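Local coordinates for protein D-threo-3-hydroxyaspartate dehydratase (Delftia, PDB 3WQC) that catalyses the pyridoxal-phosphate-dependent deamination of D-threo-3-hydroxyaspartate to oxaloacetate and ammonium, and also acts on D-serine and on L-threo- and L-erythro-3-hydroxyaspartate, at residues Arg29-Ile34 against Ala61-Ala66; Asp42-Arg47 against Leu232-Leu237; Pro50-Ser55 against Ser70-Ser75; Ser185-Asp190 against Leu253-Ile258; Gly226-Ala231 against Ala245-Phe250. All coordinates share one frame; numbering follows the deposited sequence.

Followed from the N terminus, helix 27-44 enters two contacts. Interaction 1 sets its early turns against helix 58-66 and closes a short loop through strand 47-48. Interaction 2 joins its C-terminal end to residues 232-237, 185 residues on, linking the first and last parts of the barrel and crossing interaction 1. Interaction 3 also crosses interaction 1 and nests inside interaction 2, laying the cofactor lysine loop along strand 72-74. Interaction 4 opens within interaction 2 and crosses it, joining the loop after strand 175-180 to helix 253-258. Nested inside interaction 4 and crossing interaction 2, interaction 5 builds the phosphate site. Interactions 3, 4 and 5 all touch PLP.

Interaction 1 (Arg29-Ile34 against Ala61-Ala66)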
# COMPACT_ATOMS: atom_id res chain seq x y z
N ARG B 29 18.70 14.13 7.75
CA ARG B 29 17.52 14.92 7.31
C ARG B 29 16.38 14.73 8.28
O ARG B 29 15.68 15.71 8.61
CB ARG B 29 17.03 14.47 5.95
CG ARG B 29 18.00 14.89 4.85
CD ARG B 29 17.47 14.47 3.48
NE ARG B 29 18.39 14.91 2.39
CZ ARG B 29 18.02 14.90 1.10
NH1 ARG B 29 16.75 14.56 0.70
NH2 ARG B 29 18.88 15.33 0.20
N MET B 30 16.18 13.49 8.77
CA MET B 30 15.07 13.22 9.75
C MET B 30 15.32 14.07 11.03
O MET B 30 14.36 14.76 11.53
CB MET B 30 15.00 11.77 10.17
CG MET B 30 13.84 11.45 11.11
SD MET B 30 13.98 9.84 11.87
CE MET B 30 15.30 10.06 13.13
N GLN B 31 16.54 14.13 11.53
CA GLN B 31 16.80 14.95 12.74
C GLN B 31 16.58 16.43 12.50
O GLN B 31 16.05 17.11 13.40
CB GLN B 31 18.23 14.73 13.18
CG GLN B 31 18.23 13.46 13.97
CD GLN B 31 17.41 13.50 15.32
OE1 GLN B 31 17.12 12.49 15.78
NE2 GLN B 31 17.13 14.67 15.91
N ARG B 32 16.90 16.95 11.30
CA ARG B 32 16.65 18.40 10.97
C ARG B 32 15.14 18.60 10.98
O ARG B 32 14.66 19.63 11.44
CB ARG B 32 17.17 18.87 9.58
CG ARG B 32 18.68 19.20 9.57
CD ARG B 32 19.28 19.22 8.17
NE ARG B 32 20.44 18.36 8.38
CZ ARG B 32 20.93 17.44 7.53
NH1 ARG B 32 20.39 17.29 6.32
NH2 ARG B 32 21.93 16.66 7.93
N ASN B 33 14.36 17.67 10.42
CA ASN B 33 12.87 17.86 10.39
C ASN B 33 12.31 17.84 11.81
O ASN B 33 11.42 18.65 12.11
CB ASN B 33 12.28 16.68 9.58
CG ASN B 33 12.62 16.75 8.09
OD1 ASN B 33 13.02 17.81 7.56
ND2 ASN B 33 12.45 15.60 7.39
N ILE B 34 12.81 16.94 12.64
CA ILE B 34 12.37 16.79 14.04
C ILE B 34 12.63 18.12 14.75
O ILE B 34 11.75 18.68 15.46
CB ILE B 34 13.03 15.56 14.75
CG1 ILE B 34 12.38 14.32 14.15
CG2 ILE B 34 12.95 15.66 16.26
CD1 ILE B 34 12.99 13.02 14.65
N ALA B 61 9.80 7.46 16.80
CA ALA B 61 9.08 8.18 17.86
C ALA B 61 10.04 8.48 19.02
O ALA B 61 9.87 9.52 19.70
CB ALA B 61 7.93 7.30 18.36
N ALA B 62 11.03 7.60 19.27
CA ALA B 62 11.98 7.89 20.36
C ALA B 62 12.75 9.16 20.05
O ALA B 62 13.05 9.97 20.92
CB ALA B 62 12.97 6.72 20.59
N ALA B 63 13.15 9.36 18.80
CA ALA B 63 13.84 10.58 18.39
C ALA B 63 12.95 11.80 18.57
O ALA B 63 13.39 12.88 18.98
CB ALA B 63 14.36 10.51 16.95
N GLN B 64 11.70 11.68 18.19
CA GLN B 64 10.71 12.79 18.42
C GLN B 64 10.58 13.10 19.92
O GLN B 64 10.60 14.29 20.30
CB GLN B 64 9.36 12.41 17.82
CG GLN B 64 9.48 12.39 16.24
CD GLN B 64 8.27 11.80 15.55
OE1 GLN B 64 7.56 12.54 14.76
NE2 GLN B 64 8.03 10.53 15.77
N ARG B 65 10.52 12.06 20.77
CA ARG B 65 10.37 12.26 22.24
C ARG B 65 11.66 12.91 22.78
O ARG B 65 11.58 13.92 23.54
CB ARG B 65 10.12 10.94 22.96
CG ARG B 65 10.04 11.06 24.50
CD ARG B 65 9.63 9.70 25.07
NE ARG B 65 10.68 8.65 24.87
CZ ARG B 65 10.66 7.61 23.97
NH1 ARG B 65 11.70 6.74 23.94
NH2 ARG B 65 9.62 7.43 23.13
N ALA B 66 12.83 12.43 22.36
CA ALA B 66 14.10 12.99 22.81
C ALA B 66 14.23 14.51 22.51
O ALA B 66 14.86 15.27 23.30
CB ALA B 66 15.29 12.23 22.25
O HOH W 1 16.03 13.59 18.76
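On the closed side of this helix pair the long branch of Ile-34 packs against Ala-63 and Gln-64. Its CD1 comes to 3.7 Å from Ala-63 CB, and the same methyl lies 3.9 Å from Gln-64 CG. With CG1 anti to the carbonyl carbon (chi1 -73°) and the chain extended beyond it, the isoleucine reaches straight across and meets the Gln-64 side chain at about a right angle. Met-30 adds its tip: a bend at chi3 (74°) brings CE to 4.0 Å from Ala-63 CB, so that one small methyl is touched by two apolar side chains. An alanine in place of Ile-34 would remove the whole reaching branch and would probably cost the pair most of its tight apolar contact.

The exposed side is looser and wetter. Gln-31 folds over at chi2, and its OE1 rests 3.6 Å from Ala-63 CB. Its NE2 donates to a water at 3.2 Å, and this water in turn donates to the backbone O of Ala-63 at 2.7 Å, a bridge in place of direct polar contact. The two short helical segments cross at -42°, a pairing of consecutive helices, 27-44 and 58-66, in the outer layer of the alanine racemase-like alpha/beta barrel, one before and one after strand 47-48.

Interaction 2 (Asp42-Arg47 against Leu232-Leu237); sequences DAQGVR and LAASRL
Gln-44 and Leu-237 cross at about a right angle, and most of the contact follows from that crossing. The glutamine leaves the helix with CG anti to the carbonyl carbon, then bends sharply at chi2 (-80°), so that its aliphatic part lies across one branch of the leucine: CG of Gln-44 is 3.8 Å from CD1 of Leu-237. Beyond the bend the carboxamide reaches the backbone of 234-237 and is engaged at both of its ends. NE2 of Gln-44 gives a weak hydrogen bond to the carbonyl O of Ser-235, 3.5 Å long. At the other end, OE1 of Gln-44 accepts from a water at 2.9 Å, and this water accepts from the backbone N of Leu-237 at 2.8 Å, so the amide group is tied to the opposite backbone partly by way of solvent.

Between Gln-44 and Val-46 the chain makes a Schellman motif: Gly-45 takes up a positive phi (62°), which favours glycine, and ends helix 27-44 just before strand 47-48 starts. That turn brings Val-46 to the same leucine. Val-46 also crosses Leu-237 at about a right angle, its CG2 lying 3.9 Å from Leu-237 CD1, while its CG1 faces Leu-237 CB. Both side chains pack on Val-243 of strand 242-243, the strand that pairs in parallel with 47-48 where the first and last parts of the alpha/beta barrel meet. Ala-234, whose CB points toward segment 42-47, has its carbonyl O hydrogen-bonded to Arg-40 of the same long helix.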
# COMPACT_ATOMS: atom_id res chain seq x y z
N ASP B 42 7.88 25.16 20.27
CA ASP B 42 8.45 25.81 21.47
C ASP B 42 8.28 27.32 21.29
O ASP B 42 7.84 28.01 22.25
CB ASP B 42 9.91 25.44 21.60
CG ASP B 42 10.13 24.00 22.03
OD1 ASP B 42 9.21 23.30 22.50
OD2 ASP B 42 11.27 23.55 21.86
N ALA B 43 8.49 27.83 20.05
CA ALA B 43 8.38 29.29 19.81
C ALA B 43 6.92 29.79 20.00
O ALA B 43 6.70 30.96 20.44
CB ALA B 43 8.92 29.67 18.44
N GLN B 44 5.96 28.92 19.67
CA GLN B 44 4.51 29.14 19.81
C GLN B 44 4.04 28.88 21.27
O GLN B 44 2.91 29.29 21.61
CB GLN B 44 3.68 28.30 18.79
CG GLN B 44 3.92 28.59 17.31
CD GLN B 44 3.18 29.83 16.84
OE1 GLN B 44 2.81 30.66 17.60
NE2 GLN B 44 2.94 29.91 15.55
N GLY B 45 4.89 28.33 22.15
CA GLY B 45 4.50 27.92 23.54
C GLY B 45 3.43 26.82 23.56
O GLY B 45 2.57 26.86 24.50
N VAL B 46 3.41 25.89 22.58
CA VAL B 46 2.49 24.79 22.63
C VAL B 46 3.25 23.46 22.72
O VAL B 46 4.46 23.37 22.24
CB VAL B 46 1.48 24.79 21.44
CG1 VAL B 46 0.73 26.11 21.46
CG2 VAL B 46 2.19 24.62 20.07
N ARG B 47 2.60 22.40 23.18
CA ARG B 47 3.17 21.05 23.18
C ARG B 47 3.09 20.53 21.72
O ARG B 47 2.21 20.95 20.91
CB ARG B 47 2.39 20.12 24.05
CG ARG B 47 2.56 20.56 25.49
CD ARG B 47 2.18 19.42 26.36
NE ARG B 47 0.76 19.28 26.53
CZ ARG B 47 0.08 19.93 27.50
NH1 ARG B 47 0.73 20.78 28.26
NH2 ARG B 47 -1.24 19.78 27.69
N LEU B 232 3.13 24.29 10.44
CA LEU B 232 4.26 25.09 9.94
C LEU B 232 3.89 26.51 9.51
O LEU B 232 4.75 27.40 9.43
CB LEU B 232 4.97 24.36 8.82
CG LEU B 232 5.68 23.06 9.32
CD1 LEU B 232 6.17 22.21 8.11
CD2 LEU B 232 6.81 23.33 10.34
N ALA B 233 2.59 26.73 9.30
CA ALA B 233 2.12 28.01 8.75
C ALA B 233 1.44 28.90 9.81
O ALA B 233 1.29 30.12 9.52
CB ALA B 233 1.23 27.79 7.54
N ALA B 234 1.05 28.35 10.99
CA ALA B 234 0.21 29.14 11.91
C ALA B 234 1.01 30.37 12.35
O ALA B 234 2.13 30.23 12.78
CB ALA B 234 -0.24 28.26 13.06
N SER B 235 0.44 31.57 12.26
CA SER B 235 1.15 32.74 12.88
C SER B 235 1.05 32.79 14.35
O SER B 235 2.01 33.22 15.00
CB SER B 235 0.79 34.12 12.30
OG SER B 235 -0.50 34.17 11.91
N ARG B 236 -0.13 32.46 14.86
CA ARG B 236 -0.38 32.50 16.32
C ARG B 236 -1.17 31.25 16.71
O ARG B 236 -1.90 30.70 15.87
CB ARG B 236 -1.18 33.76 16.72
CG ARG B 236 -2.59 33.74 16.11
CD ARG B 236 -3.47 34.87 16.60
NE ARG B 236 -4.73 34.99 15.89
CZ ARG B 236 -5.75 35.67 16.41
NH1 ARG B 236 -5.58 36.21 17.59
NH2 ARG B 236 -6.87 35.89 15.76
N LEU B 237 -1.02 30.82 17.95
CA LEU B 237 -1.75 29.66 18.44
C LEU B 237 -2.45 29.92 19.76
O LEU B 237 -2.52 29.03 20.62
CB LEU B 237 -0.89 28.36 18.50
CG LEU B 237 -0.51 27.82 17.11
CD1 LEU B 237 0.59 26.71 17.16
CD2 LEU B 237 -1.73 27.33 16.28
O HOH W 2 1.02 31.70 19.61

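Interaction 3 (Pro50-Ser55 against Ser70-Ser75). With PLP (pyridoxal-5'-phosphate), chain J.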
# COMPACT_ATOMS: atom_id res chain seq x y z
N PRO B 50 3.35 14.33 18.37
CA PRO B 50 3.56 13.83 16.99
C PRO B 50 2.58 12.70 16.70
O PRO B 50 2.26 11.85 17.57
CB PRO B 50 5.02 13.29 17.01
CG PRO B 50 5.41 13.14 18.47
CD PRO B 50 4.52 14.17 19.24
N HIS B 51 2.18 12.68 15.45
CA HIS B 51 1.33 11.56 14.96
C HIS B 51 2.21 10.48 14.38
O HIS B 51 2.87 10.71 13.36
CB HIS B 51 0.32 12.10 13.90
CG HIS B 51 -0.89 11.22 13.87
ND1 HIS B 51 -0.78 9.82 13.82
CD2 HIS B 51 -2.26 11.51 13.95
CE1 HIS B 51 -2.00 9.29 13.93
NE2 HIS B 51 -2.92 10.32 13.94
N VAL B 52 2.25 9.32 15.03
CA VAL B 52 3.15 8.24 14.61
C VAL B 52 2.56 7.43 13.46
O VAL B 52 3.23 6.49 13.04
CB VAL B 52 3.53 7.31 15.81
CG1 VAL B 52 4.30 8.14 16.85
CG2 VAL B 52 2.32 6.58 16.41
N LYS B 53 1.40 7.81 12.91
CA LYS B 53 0.87 6.98 11.83
C LYS B 53 1.77 7.05 10.60
O LYS B 53 1.71 6.15 9.73
CB LYS B 53 -0.52 7.37 11.44
CG LYS B 53 -0.63 8.68 10.66
CD LYS B 53 -2.14 8.91 10.43
CE LYS B 53 -2.25 10.09 9.51
NZ LYS B 53 -3.20 11.12 9.98
N THR B 54 2.68 8.06 10.50
CA THR B 54 3.53 8.19 9.30
C THR B 54 4.63 7.09 9.41
O THR B 54 4.95 6.52 8.30
CB THR B 54 4.23 9.57 9.35
OG1 THR B 54 3.17 10.53 9.09
CG2 THR B 54 5.29 9.71 8.27
N SER B 55 5.23 6.80 10.59
CA SER B 55 6.36 5.85 10.61
C SER B 55 6.00 4.58 11.31
O SER B 55 6.56 3.52 11.00
CB SER B 55 7.56 6.49 11.41
OG SER B 55 7.30 6.49 12.84
N SER B 70 5.56 15.65 23.52
CA SER B 70 4.76 15.34 24.70
C SER B 70 3.68 14.38 24.24
O SER B 70 2.63 14.83 23.69
CB SER B 70 4.01 16.65 25.15
OG SER B 70 4.93 17.58 25.58
N GLY B 71 3.90 13.09 24.51
CA GLY B 71 2.89 12.11 24.12
C GLY B 71 2.93 11.86 22.60
O GLY B 71 3.73 12.47 21.86
N ILE B 72 1.99 11.02 22.15
CA ILE B 72 1.87 10.77 20.74
C ILE B 72 0.37 10.71 20.37
O ILE B 72 -0.51 10.53 21.24
CB ILE B 72 2.51 9.39 20.33
CG1 ILE B 72 1.81 8.18 21.00
CG2 ILE B 72 4.04 9.41 20.59
CD1 ILE B 72 2.38 6.81 20.61
N THR B 73 0.15 10.75 19.06
CA THR B 73 -1.17 10.48 18.48
C THR B 73 -1.02 9.21 17.66
O THR B 73 0.02 9.01 16.96
CB THR B 73 -1.60 11.60 17.50
OG1 THR B 73 -1.37 12.89 18.13
CG2 THR B 73 -3.09 11.51 17.19
N VAL B 74 -2.03 8.33 17.73
CA VAL B 74 -1.99 7.08 16.97
C VAL B 74 -3.28 7.02 16.12
O VAL B 74 -4.33 7.61 16.45
CB VAL B 74 -1.91 5.80 17.85
CG1 VAL B 74 -0.56 5.87 18.60
CG2 VAL B 74 -3.08 5.67 18.82
N SER B 75 -3.20 6.23 15.03
CA SER B 75 -4.34 6.05 14.10
C SER B 75 -5.05 4.71 14.30
O SER B 75 -6.07 4.49 13.62
CB SER B 75 -3.92 6.20 12.65
OG SER B 75 -3.12 5.09 12.21
N1 PLP J . -4.23 14.66 13.34
C2 PLP J . -5.02 13.70 12.82
C2A PLP J . -6.39 13.42 13.42
C3 PLP J . -4.54 12.92 11.71
O3 PLP J . -5.30 11.96 11.23
C4 PLP J . -3.24 13.24 11.18
C4A PLP J . -2.73 12.45 10.10
C5 PLP J . -2.47 14.28 11.79
C6 PLP J . -3.05 15.02 12.83
C5A PLP J . -1.11 14.65 11.27
O4P PLP J . -1.26 15.27 9.91
P PLP J . 0.06 15.37 9.01
O1P PLP J . 1.06 15.95 9.93
O2P PLP J . -0.35 16.32 7.93
O3P PLP J . 0.46 14.03 8.57
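Backbone hydrogen bonds set the register: Thr-73 N donates to Pro-50 O at 2.8 Å, and Val-52 N donates to Thr-73 O at 3.0 Å. Together they make a single parallel bridge centred on His-51 and Thr-73, the second of these bonds running nearly along the C=O axis. Apolar contacts follow beside it, with CG2 of Val-52 lying 3.7 Å from CG1 of Val-74, the two valines side by side and pointing the same way.

This is the cofactor end of the alanine racemase-like barrel, where Lys-53 NZ is covalently bonded to PLP C4A at 1.4 Å. Flat-group contacts centre on His-51. Thr-73 CB sits over one face of the imidazole in a CH-pi contact, 3.8 Å from the ring centroid, and Lys-53 CD lies over the opposite face, near its rim. Within the ring plane, ND1 of His-51 accepts from Lys-53 N at 3.1 Å, which fixes the ring's rotation. CD2 of His-51 then reaches 3.4 Å from C4 of PLP. An alanine in place of His-51 would remove the imidazole and would probably loosen both the lysine loop and the seating of the cofactor ring. Across the subunit boundary, Lys-53 O is hydrogen-bonded to Gln-329 of the second subunit.

Interaction 4 (Ser185-Asp190 against Leu253-Ile258). With PLP (pyridoxal-5'-phosphate), chain J.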
# COMPACT_ATOMS: atom_id res chain seq x y z
N SER B 185 -7.85 19.73 4.93
CA SER B 185 -8.04 20.42 3.66
C SER B 185 -6.80 21.25 3.38
O SER B 185 -6.68 21.71 2.22
CB SER B 185 -9.25 21.37 3.66
OG SER B 185 -9.04 22.50 4.53
N SER B 186 -5.84 21.39 4.31
CA SER B 186 -4.58 22.11 4.03
C SER B 186 -3.80 21.43 2.85
O SER B 186 -2.98 22.11 2.17
CB SER B 186 -3.71 22.18 5.28
OG SER B 186 -3.22 20.85 5.61
N TYR B 187 -4.10 20.16 2.57
CA TYR B 187 -3.34 19.44 1.52
C TYR B 187 -3.77 19.86 0.16
O TYR B 187 -3.10 19.53 -0.81
CB TYR B 187 -3.57 17.95 1.68
CG TYR B 187 -2.67 17.34 2.76
CD1 TYR B 187 -2.63 17.80 4.10
CD2 TYR B 187 -1.84 16.24 2.43
CE1 TYR B 187 -1.84 17.17 5.07
CE2 TYR B 187 -1.02 15.64 3.39
CZ TYR B 187 -1.02 16.09 4.70
OH TYR B 187 -0.19 15.49 5.61
N GLU B 188 -4.87 20.63 0.07
CA GLU B 188 -5.32 21.15 -1.24
C GLU B 188 -4.67 22.50 -1.54
O GLU B 188 -4.92 23.03 -2.65
CB GLU B 188 -6.86 21.28 -1.23
CG GLU B 188 -7.62 19.92 -1.16
CD GLU B 188 -8.96 20.07 -0.43
OE1 GLU B 188 -9.63 21.14 -0.53
OE2 GLU B 188 -9.33 19.13 0.29
N LEU B 189 -3.87 23.08 -0.64
CA LEU B 189 -3.38 24.46 -0.80
C LEU B 189 -1.93 24.42 -1.25
O LEU B 189 -1.26 23.37 -1.15
CB LEU B 189 -3.43 25.20 0.58
CG LEU B 189 -4.92 25.28 1.07
CD1 LEU B 189 -5.00 25.99 2.42
CD2 LEU B 189 -5.90 25.86 0.03
N ASP B 190 -1.42 25.57 -1.68
CA ASP B 190 -0.06 25.66 -2.19
C ASP B 190 0.56 27.05 -2.16
O ASP B 190 1.56 27.28 -2.88
CB ASP B 190 0.09 25.00 -3.59
CG ASP B 190 -0.71 25.72 -4.66
OD1 ASP B 190 -1.17 26.83 -4.38
OD2 ASP B 190 -0.72 25.28 -5.85
N LEU B 253 6.94 14.45 -1.46
CA LEU B 253 6.78 15.38 -2.57
C LEU B 253 5.44 16.13 -2.56
O LEU B 253 5.35 17.27 -3.02
CB LEU B 253 6.89 14.65 -3.91
CG LEU B 253 8.33 14.06 -4.11
CD1 LEU B 253 8.25 13.09 -5.30
CD2 LEU B 253 9.32 15.20 -4.38
N VAL B 254 4.40 15.52 -1.97
CA VAL B 254 3.13 16.26 -1.76
C VAL B 254 3.43 17.48 -0.84
O VAL B 254 2.98 18.59 -1.16
CB VAL B 254 2.06 15.34 -1.14
CG1 VAL B 254 0.94 16.14 -0.49
CG2 VAL B 254 1.52 14.47 -2.27
N MET B 255 4.21 17.33 0.22
CA MET B 255 4.57 18.46 1.11
C MET B 255 5.42 19.47 0.38
O MET B 255 5.26 20.70 0.58
CB MET B 255 5.31 18.02 2.39
CG MET B 255 4.41 17.24 3.36
SD MET B 255 3.14 18.24 4.17
CE MET B 255 1.57 17.50 3.74
N ARG B 256 6.36 19.00 -0.44
CA ARG B 256 7.20 19.90 -1.26
C ARG B 256 6.27 20.76 -2.14
O ARG B 256 6.44 22.02 -2.23
CB ARG B 256 8.14 19.07 -2.14
CG ARG B 256 9.06 19.94 -2.98
CD ARG B 256 8.41 20.21 -4.35
NE ARG B 256 9.36 20.78 -5.30
CZ ARG B 256 9.03 21.15 -6.55
NH1 ARG B 256 7.77 21.01 -7.03
NH2 ARG B 256 9.98 21.66 -7.35
N ASN B 257 5.26 20.16 -2.80
CA ASN B 257 4.37 20.89 -3.65
C ASN B 257 3.44 21.86 -2.88
O ASN B 257 3.07 22.94 -3.42
CB ASN B 257 3.54 19.99 -4.49
CG ASN B 257 4.31 19.43 -5.67
OD1 ASN B 257 5.30 20.05 -6.12
ND2 ASN B 257 3.80 18.34 -6.28
N ILE B 258 3.07 21.50 -1.64
CA ILE B 258 2.26 22.40 -0.81
C ILE B 258 3.12 23.62 -0.48
O ILE B 258 2.55 24.74 -0.32
CB ILE B 258 1.78 21.66 0.49
CG1 ILE B 258 0.67 20.72 0.07
CG2 ILE B 258 1.19 22.69 1.53
CD1 ILE B 258 0.43 19.63 1.15
N1 PLP J . -4.23 14.66 13.34
C2 PLP J . -5.02 13.70 12.82
C2A PLP J . -6.39 13.42 13.42
C3 PLP J . -4.54 12.92 11.71
O3 PLP J . -5.30 11.96 11.23
C4 PLP J . -3.24 13.24 11.18
C4A PLP J . -2.73 12.45 10.10
C5 PLP J . -2.47 14.28 11.79
C6 PLP J . -3.05 15.02 12.83
C5A PLP J . -1.11 14.65 11.27
O4P PLP J . -1.26 15.27 9.91
P PLP J . 0.06 15.37 9.01
O1P PLP J . 1.06 15.95 9.93
O2P PLP J . -0.35 16.32 7.93
O3P PLP J . 0.46 14.03 8.57
O HOH W 3 0.88 22.30 -5.86
O HOH W 4 3.70 25.60 -3.44
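The phosphate oxygen O2P of PLP is gripped by at least two donors, the hydroxyl of Tyr-187 and the backbone N of Thr-228. The tyrosine bond is very short, OH to O2P 2.5 Å, and O2P lies at the edge of the phenol, in its plane. Helix 253-258 covers one face of that ring. Met-255, bent at chi2 and chi3, makes an oblique Met-aromatic contact, its SD 5.2 Å from the centroid of the Tyr-187 ring. Ile-258 CD1 lies over the same face, 4.2 Å from Tyr-187 CG, and Val-254 CG1 approaches Tyr-187 CD2 at 4.0 Å. The loop that carries Tyr-187 follows barrel strand 175-180, whereas helix 253-258 comes after strand 242-243; the contact backs the tyrosine that reaches the phosphate, at the cofactor end of the alanine racemase-like barrel.

Further out, the 3-10 turn of 185-188 gives way to a loop. The backbone O of Leu-189 rests 3.5 Å from Ile-258 CG1. Asp-190 CA makes a CA-H...O contact with Ile-258 O at 3.3 Å. A water donates both to Asp-190 O and, at 2.7 Å, to Asn-257 O, spanning the two backbones; a second water bridges Asp-190 OD2 and Asn-257 O only weakly.

Interaction 5 (Gly226-Ala231 against Ala245-Phe250). With PLP (pyridoxal-5'-phosphate), chain J.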
# COMPACT_ATOMS: atom_id res chain seq x y z
N GLY B 226 -4.11 20.41 14.32
CA GLY B 226 -2.91 20.27 13.47
C GLY B 226 -3.03 19.41 12.25
O GLY B 226 -3.72 18.41 12.26
N SER B 227 -2.23 19.80 11.28
CA SER B 227 -1.79 18.99 10.15
C SER B 227 -0.36 19.55 9.96
O SER B 227 -0.05 20.65 10.46
CB SER B 227 -2.66 19.22 8.91
OG SER B 227 -2.53 20.58 8.46
N THR B 228 0.50 18.86 9.22
CA THR B 228 1.86 19.36 9.06
C THR B 228 1.81 20.76 8.40
O THR B 228 2.51 21.66 8.86
CB THR B 228 2.74 18.31 8.30
OG1 THR B 228 3.16 17.37 9.28
CG2 THR B 228 4.01 19.03 7.73
N PRO B 229 1.04 20.93 7.30
CA PRO B 229 1.11 22.30 6.66
C PRO B 229 0.64 23.42 7.62
O PRO B 229 1.23 24.51 7.61
CB PRO B 229 0.20 22.15 5.46
CG PRO B 229 0.24 20.61 5.14
CD PRO B 229 0.27 19.96 6.49
N THR B 230 -0.47 23.20 8.35
CA THR B 230 -0.96 24.29 9.24
C THR B 230 -0.08 24.42 10.45
O THR B 230 0.07 25.52 10.98
CB THR B 230 -2.42 24.11 9.69
OG1 THR B 230 -2.61 22.78 10.24
CG2 THR B 230 -3.34 24.28 8.47
N ALA B 231 0.55 23.33 10.92
CA ALA B 231 1.53 23.48 12.05
C ALA B 231 2.65 24.45 11.68
O ALA B 231 3.12 25.26 12.49
CB ALA B 231 2.12 22.16 12.52
N ALA B 245 1.26 16.74 14.51
CA ALA B 245 1.77 16.73 13.10
C ALA B 245 2.56 15.43 13.01
O ALA B 245 3.10 14.93 14.01
CB ALA B 245 2.76 17.88 12.86
N GLY B 246 2.50 14.83 11.83
CA GLY B 246 3.17 13.50 11.66
C GLY B 246 4.07 13.45 10.44
O GLY B 246 5.21 12.95 10.57
N VAL B 247 3.59 13.82 9.25
CA VAL B 247 4.36 13.51 8.01
C VAL B 247 5.64 14.31 8.02
O VAL B 247 6.61 13.89 7.36
CB VAL B 247 3.55 13.74 6.73
CG1 VAL B 247 3.26 15.25 6.46
CG2 VAL B 247 4.22 13.03 5.55
N TYR B 248 5.69 15.45 8.72
CA TYR B 248 6.91 16.29 8.76
C TYR B 248 8.16 15.51 9.12
O TYR B 248 9.27 15.98 8.81
CB TYR B 248 6.70 17.46 9.77
CG TYR B 248 6.96 16.97 11.19
CD1 TYR B 248 5.97 16.31 11.95
CD2 TYR B 248 8.23 17.14 11.80
CE1 TYR B 248 6.23 15.80 13.21
CE2 TYR B 248 8.50 16.60 13.03
CZ TYR B 248 7.52 16.00 13.78
OH TYR B 248 7.77 15.50 15.03
N VAL B 249 8.08 14.43 9.87
CA VAL B 249 9.25 13.73 10.32
C VAL B 249 10.11 13.34 9.11
O VAL B 249 11.39 13.40 9.20
CB VAL B 249 8.90 12.54 11.29
CG1 VAL B 249 8.17 11.37 10.57
CG2 VAL B 249 10.16 11.99 12.01
N PHE B 250 9.43 12.95 8.02
CA PHE B 250 10.15 12.64 6.77
C PHE B 250 9.96 13.63 5.66
O PHE B 250 10.84 13.76 4.77
CB PHE B 250 9.73 11.23 6.23
CG PHE B 250 9.95 10.11 7.24
CD1 PHE B 250 11.09 10.07 8.13
CD2 PHE B 250 9.05 9.03 7.26
CE1 PHE B 250 11.28 8.99 9.02
CE2 PHE B 250 9.27 7.95 8.13
CZ PHE B 250 10.35 7.94 9.02
N1 PLP J . -4.23 14.66 13.34
C2 PLP J . -5.02 13.70 12.82
C2A PLP J . -6.39 13.42 13.42
C3 PLP J . -4.54 12.92 11.71
O3 PLP J . -5.30 11.96 11.23
C4 PLP J . -3.24 13.24 11.18
C4A PLP J . -2.73 12.45 10.10
C5 PLP J . -2.47 14.28 11.79
C6 PLP J . -3.05 15.02 12.83
C5A PLP J . -1.11 14.65 11.27
O4P PLP J . -1.26 15.27 9.91
P PLP J . 0.06 15.37 9.01
O1P PLP J . 1.06 15.95 9.93
O2P PLP J . -0.35 16.32 7.93
O3P PLP J . 0.46 14.03 8.57
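Thr-228 lies across Val-247 and Tyr-248 at about a right angle to each, its CB 3.6 Å from Val-247 CG1 and its CG2 against Tyr-248 CB. The pair of segments forms the phosphate-binding site at the end of an alpha/beta barrel, as in other barrel enzymes with phosphorylated ligands: the N-terminal turn of helix 228-233 faces the turn after strand 242-243, with the phosphate of PLP between them.

Thr-228 is the joint. With OG1 anti to the carbonyl carbon (chi1 -83°), the hydroxyl donates to PLP O1P at 2.6 Å and accepts from the backbone N of Tyr-248 at 3.2 Å, so one oxygen ties both segments to the cofactor. The bond from the backbone N of Thr-228 to O2P is almost straight, at 179°. Ser-227 holds the N-cap position, and the positive end of the helix dipole would probably help to stabilise the negative charge of the phosphate. Gly-226 has backbone angles that any side chain would jam against the preceding carbonyl. Ala-245 CB lies 3.6 Å from Thr-228 OG1.

O1P takes a second strong bond from Gly-246 N at 2.6 Å. Val-247 N divides its proton between two phosphate oxygens, O3P at 3.2 Å and, weakly, O1P at 3.4 Å.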